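Local coordinates for Two-component system response regulator/GGDEF domain protein (PDB 3LUF) that probably makes cyclic di-GMP from two GTP molecules through a GGDEF domain, its two magnesium-binding receiver domains, the part described here, probably regulating that activity by phosphorylation, at residues His117-Ile125 with Ser240-Gln248. Sequence-based numbering, arbitrary orientation.
Sequences HRLYLNQQI and SHNLEALEQ
Part of the junction between the two CheY-like receiver domains is formed where R118, near the end of helix 106-122, meets S240, L243, E244 and E247 on helix 232-248. R118 is a knob in the hole formed by these four residues, and its guanidinium binds E247 end-on: NH1 donates to E247 OE2 at 2.9 Å and NH2 to E247 OE1 at 3.0 Å, both with N-H...O angles of 175°. The guanidinium and carboxylate planes lie 19° apart, and E247 OE2 accepts the NH1 hydrogen bond through its syn lone pair. Side-on, at the NE/NH1 edge and in the guanidinium plane, N122 OD1 accepts both R118 NE (2.9 Å) and, less straight, NH1, so amide and carboxylate together fix the rotation of the guanidinium. A bend at chi2 (68°) and another at chi3 lead the R118 chain past S240, whose OG lies 3.4 Å from R118 CG, before it turns to E247. L243 CB sits over one guanidinium face, offset toward its rim.

Each helix is the last of its (βα)5 receiver fold, and I125 leads directly into strand 126-130, the first of the second domain; the contact joins the last helix of the first domain, and the turn that follows it, to the last helix of the second. I125 and L243 meet tip to tip, CG2 to CD2 at 3.9 Å, while I125 CD1 approaches E247 OE2. One water joins R118 NH2 to E244 OE2, and the E244 carboxylate probably adds to the negative field around the arginine. A second water bridges N122 ND2 and S240 OG; that amide nitrogen also donates to Q147 O, and the serine hydroxyl is hydrogen-bonded to Q236 O within its own helix.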
loop_
_atom_site.group_PDB
_atom_site.type_symbol
_atom_site.label_atom_id
_atom_site.label_comp_id
_atom_site.label_asym_id
_atom_site.label_seq_id
_atom_site.Cartn_x
_atom_site.Cartn_y
_atom_site.Cartn_z
ATOM N N HIS B 117 -8.202 16.137 0.562
ATOM C CA HIS B 117 -6.841 16.496 0.955
ATOM C C HIS B 117 -5.850 15.977 -0.100
ATOM O O HIS B 117 -4.968 16.700 -0.563
ATOM C CB HIS B 117 -6.585 15.961 2.366
ATOM C CG HIS B 117 -5.190 16.168 2.876
ATOM N ND1 HIS B 117 -4.709 17.398 3.281
ATOM C CD2 HIS B 117 -4.208 15.279 3.130
ATOM C CE1 HIS B 117 -3.480 17.257 3.741
ATOM N NE2 HIS B 117 -3.151 15.980 3.657
ATOM N N ARG B 118 -6.013 14.729 -0.509
ATOM C CA ARG B 118 -5.202 14.175 -1.543
ATOM C C ARG B 118 -5.399 14.905 -2.871
ATOM O O ARG B 118 -4.421 15.195 -3.585
ATOM C CB ARG B 118 -5.615 12.687 -1.679
ATOM C CG ARG B 118 -4.722 11.811 -2.434
ATOM C CD ARG B 118 -3.377 11.582 -1.726
ATOM N NE ARG B 118 -2.370 12.463 -2.304
ATOM C CZ ARG B 118 -1.283 12.878 -1.654
ATOM N NH1 ARG B 118 -0.402 13.639 -2.287
ATOM N NH2 ARG B 118 -1.060 12.512 -0.379
ATOM N N LEU B 119 -6.649 15.183 -3.252
ATOM C CA LEU B 119 -6.869 15.868 -4.538
ATOM C C LEU B 119 -6.211 17.231 -4.559
ATOM O O LEU B 119 -5.624 17.606 -5.564
ATOM C CB LEU B 119 -8.384 16.057 -4.821
ATOM C CG LEU B 119 -9.115 14.736 -5.103
ATOM C CD1 LEU B 119 -10.653 15.013 -5.137
ATOM C CD2 LEU B 119 -8.695 14.041 -6.385
ATOM N N TYR B 120 -6.244 17.938 -3.439
ATOM C CA TYR B 120 -5.542 19.223 -3.355
ATOM C C TYR B 120 -4.031 19.045 -3.582
ATOM O O TYR B 120 -3.414 19.750 -4.410
ATOM C CB TYR B 120 -5.789 19.940 -2.014
ATOM C CG TYR B 120 -4.841 21.092 -1.895
ATOM C CD1 TYR B 120 -5.133 22.298 -2.522
ATOM C CD2 TYR B 120 -3.557 20.929 -1.295
ATOM C CE1 TYR B 120 -4.225 23.359 -2.491
ATOM C CE2 TYR B 120 -2.651 21.983 -1.294
ATOM C CZ TYR B 120 -3.002 23.181 -1.869
ATOM O OH TYR B 120 -2.118 24.208 -1.876
ATOM N N LEU B 121 -3.427 18.137 -2.826
ATOM C CA LEU B 121 -1.968 17.915 -2.942
ATOM C C LEU B 121 -1.520 17.446 -4.315
ATOM O O LEU B 121 -0.439 17.836 -4.819
ATOM C CB LEU B 121 -1.494 16.944 -1.872
ATOM C CG LEU B 121 -1.548 17.427 -0.427
ATOM C CD1 LEU B 121 -1.246 16.274 0.526
ATOM C CD2 LEU B 121 -0.607 18.652 -0.158
ATOM N N ASN B 122 -2.321 16.578 -4.932
ATOM C CA ASN B 122 -1.976 16.017 -6.217
ATOM C C ASN B 122 -1.807 17.038 -7.339
ATOM O O ASN B 122 -1.104 16.765 -8.319
ATOM C CB ASN B 122 -3.028 15.008 -6.652
ATOM C CG ASN B 122 -2.985 13.714 -5.837
ATOM O OD1 ASN B 122 -2.111 13.508 -4.981
ATOM N ND2 ASN B 122 -3.920 12.818 -6.124
ATOM N N GLN B 123 -2.469 18.188 -7.237
ATOM C CA GLN B 123 -2.384 19.219 -8.284
ATOM C C GLN B 123 -0.927 19.588 -8.580
ATOM O O GLN B 123 -0.582 19.988 -9.717
ATOM C CB GLN B 123 -3.102 20.505 -7.870
ATOM C CG GLN B 123 -4.596 20.344 -7.588
ATOM C CD GLN B 123 -5.196 21.610 -7.055
ATOM O OE1 GLN B 123 -4.969 21.992 -5.893
ATOM N NE2 GLN B 123 -5.989 22.273 -7.886
ATOM N N GLN B 124 -0.075 19.528 -7.566
ATOM C CA GLN B 124 1.303 19.953 -7.810
ATOM C C GLN B 124 2.292 18.796 -7.875
ATOM O O GLN B 124 3.520 18.994 -7.750
ATOM C CB GLN B 124 1.731 21.037 -6.819
ATOM C CG GLN B 124 2.192 20.569 -5.493
ATOM C CD GLN B 124 3.009 21.607 -4.755
ATOM O OE1 GLN B 124 3.924 21.261 -3.990
ATOM N NE2 GLN B 124 2.677 22.898 -4.957
ATOM N N ILE B 125 1.758 17.594 -8.065
ATOM C CA ILE B 125 2.594 16.386 -8.105
ATOM C C ILE B 125 2.670 15.831 -9.524
ATOM O O ILE B 125 1.654 15.710 -10.200
ATOM C CB ILE B 125 2.062 15.316 -7.114
ATOM C CG1 ILE B 125 2.198 15.838 -5.676
ATOM C CG2 ILE B 125 2.797 13.969 -7.318
ATOM C CD1 ILE B 125 1.570 14.933 -4.563
ATOM N N SER B 240 -2.251 6.970 -3.852
ATOM C CA SER B 240 -2.338 7.844 -2.679
ATOM C C SER B 240 -1.407 7.398 -1.559
ATOM O O SER B 240 -0.696 8.218 -0.965
ATOM C CB SER B 240 -3.779 7.935 -2.158
ATOM O OG SER B 240 -4.538 8.502 -3.189
ATOM N N HIS B 241 -1.365 6.082 -1.286
ATOM C CA HIS B 241 -0.494 5.565 -0.225
ATOM C C HIS B 241 0.987 5.873 -0.486
ATOM O O HIS B 241 1.716 6.229 0.455
ATOM C CB HIS B 241 -0.662 4.055 -0.017
ATOM C CG HIS B 241 -1.821 3.667 0.850
ATOM N ND1 HIS B 241 -1.843 3.907 2.204
ATOM C CD2 HIS B 241 -2.967 3.000 0.567
ATOM C CE1 HIS B 241 -2.968 3.425 2.718
ATOM N NE2 HIS B 241 -3.673 2.886 1.740
ATOM N N ASN B 242 1.412 5.717 -1.726
ATOM C CA ASN B 242 2.819 5.983 -2.084
ATOM C C ASN B 242 3.176 7.462 -2.014
ATOM O O ASN B 242 4.278 7.841 -1.539
ATOM C CB ASN B 242 3.175 5.380 -3.446
ATOM C CG ASN B 242 3.375 3.893 -3.344
ATOM O OD1 ASN B 242 2.434 3.104 -3.498
ATOM N ND2 ASN B 242 4.564 3.504 -2.924
ATOM N N LEU B 243 2.248 8.287 -2.455
ATOM C CA LEU B 243 2.434 9.757 -2.330
ATOM C C LEU B 243 2.479 10.197 -0.868
ATOM O O LEU B 243 3.316 11.014 -0.460
ATOM C CB LEU B 243 1.400 10.550 -3.147
ATOM C CG LEU B 243 1.388 10.318 -4.654
ATOM C CD1 LEU B 243 0.252 11.091 -5.295
ATOM C CD2 LEU B 243 2.729 10.668 -5.320
ATOM N N GLU B 244 1.588 9.648 -0.044
ATOM C CA GLU B 244 1.620 9.957 1.376
ATOM C C GLU B 244 2.953 9.522 2.016
ATOM O O GLU B 244 3.529 10.253 2.807
ATOM C CB GLU B 244 0.422 9.285 2.063
ATOM C CG GLU B 244 0.533 9.205 3.570
ATOM C CD GLU B 244 -0.209 10.309 4.258
ATOM O OE1 GLU B 244 -0.202 10.319 5.514
ATOM O OE2 GLU B 244 -0.817 11.172 3.564
ATOM N N ALA B 245 3.445 8.335 1.663
ATOM C CA ALA B 245 4.732 7.863 2.214
ATOM C C ALA B 245 5.854 8.809 1.843
ATOM O O ALA B 245 6.749 9.062 2.674
ATOM C CB ALA B 245 5.044 6.447 1.727
ATOM N N LEU B 246 5.843 9.320 0.615
ATOM C CA LEU B 246 6.861 10.304 0.224
ATOM C C LEU B 246 6.807 11.575 1.066
ATOM O O LEU B 246 7.840 12.223 1.307
ATOM C CB LEU B 246 6.748 10.666 -1.270
ATOM C CG LEU B 246 7.236 9.615 -2.262
ATOM C CD1 LEU B 246 6.898 10.069 -3.652
ATOM C CD2 LEU B 246 8.746 9.328 -2.179
ATOM N N GLU B 247 5.610 11.939 1.516
ATOM C CA GLU B 247 5.441 13.190 2.259
ATOM C C GLU B 247 5.706 13.006 3.748
ATOM O O GLU B 247 6.025 13.982 4.451
ATOM C CB GLU B 247 3.988 13.700 2.087
ATOM C CG GLU B 247 3.728 14.203 0.670
ATOM C CD GLU B 247 2.288 14.062 0.198
ATOM O OE1 GLU B 247 1.412 13.630 0.989
ATOM O OE2 GLU B 247 2.045 14.412 -0.976
ATOM N N GLN B 248 5.560 11.773 4.246
ATOM C CA GLN B 248 5.454 11.550 5.678
ATOM C C GLN B 248 6.418 10.548 6.286
ATOM O O GLN B 248 6.625 10.590 7.486
ATOM C CB GLN B 248 4.041 11.098 6.066
ATOM C CG GLN B 248 2.963 12.104 5.836
ATOM C CD GLN B 248 3.193 13.467 6.491
ATOM O OE1 GLN B 248 4.029 13.633 7.402
ATOM N NE2 GLN B 248 2.413 14.448 6.034
HETATM O O HOH W 1 -2.777 11.454 1.840
HETATM O O HOH W 2 -4.443 10.054 -5.337
#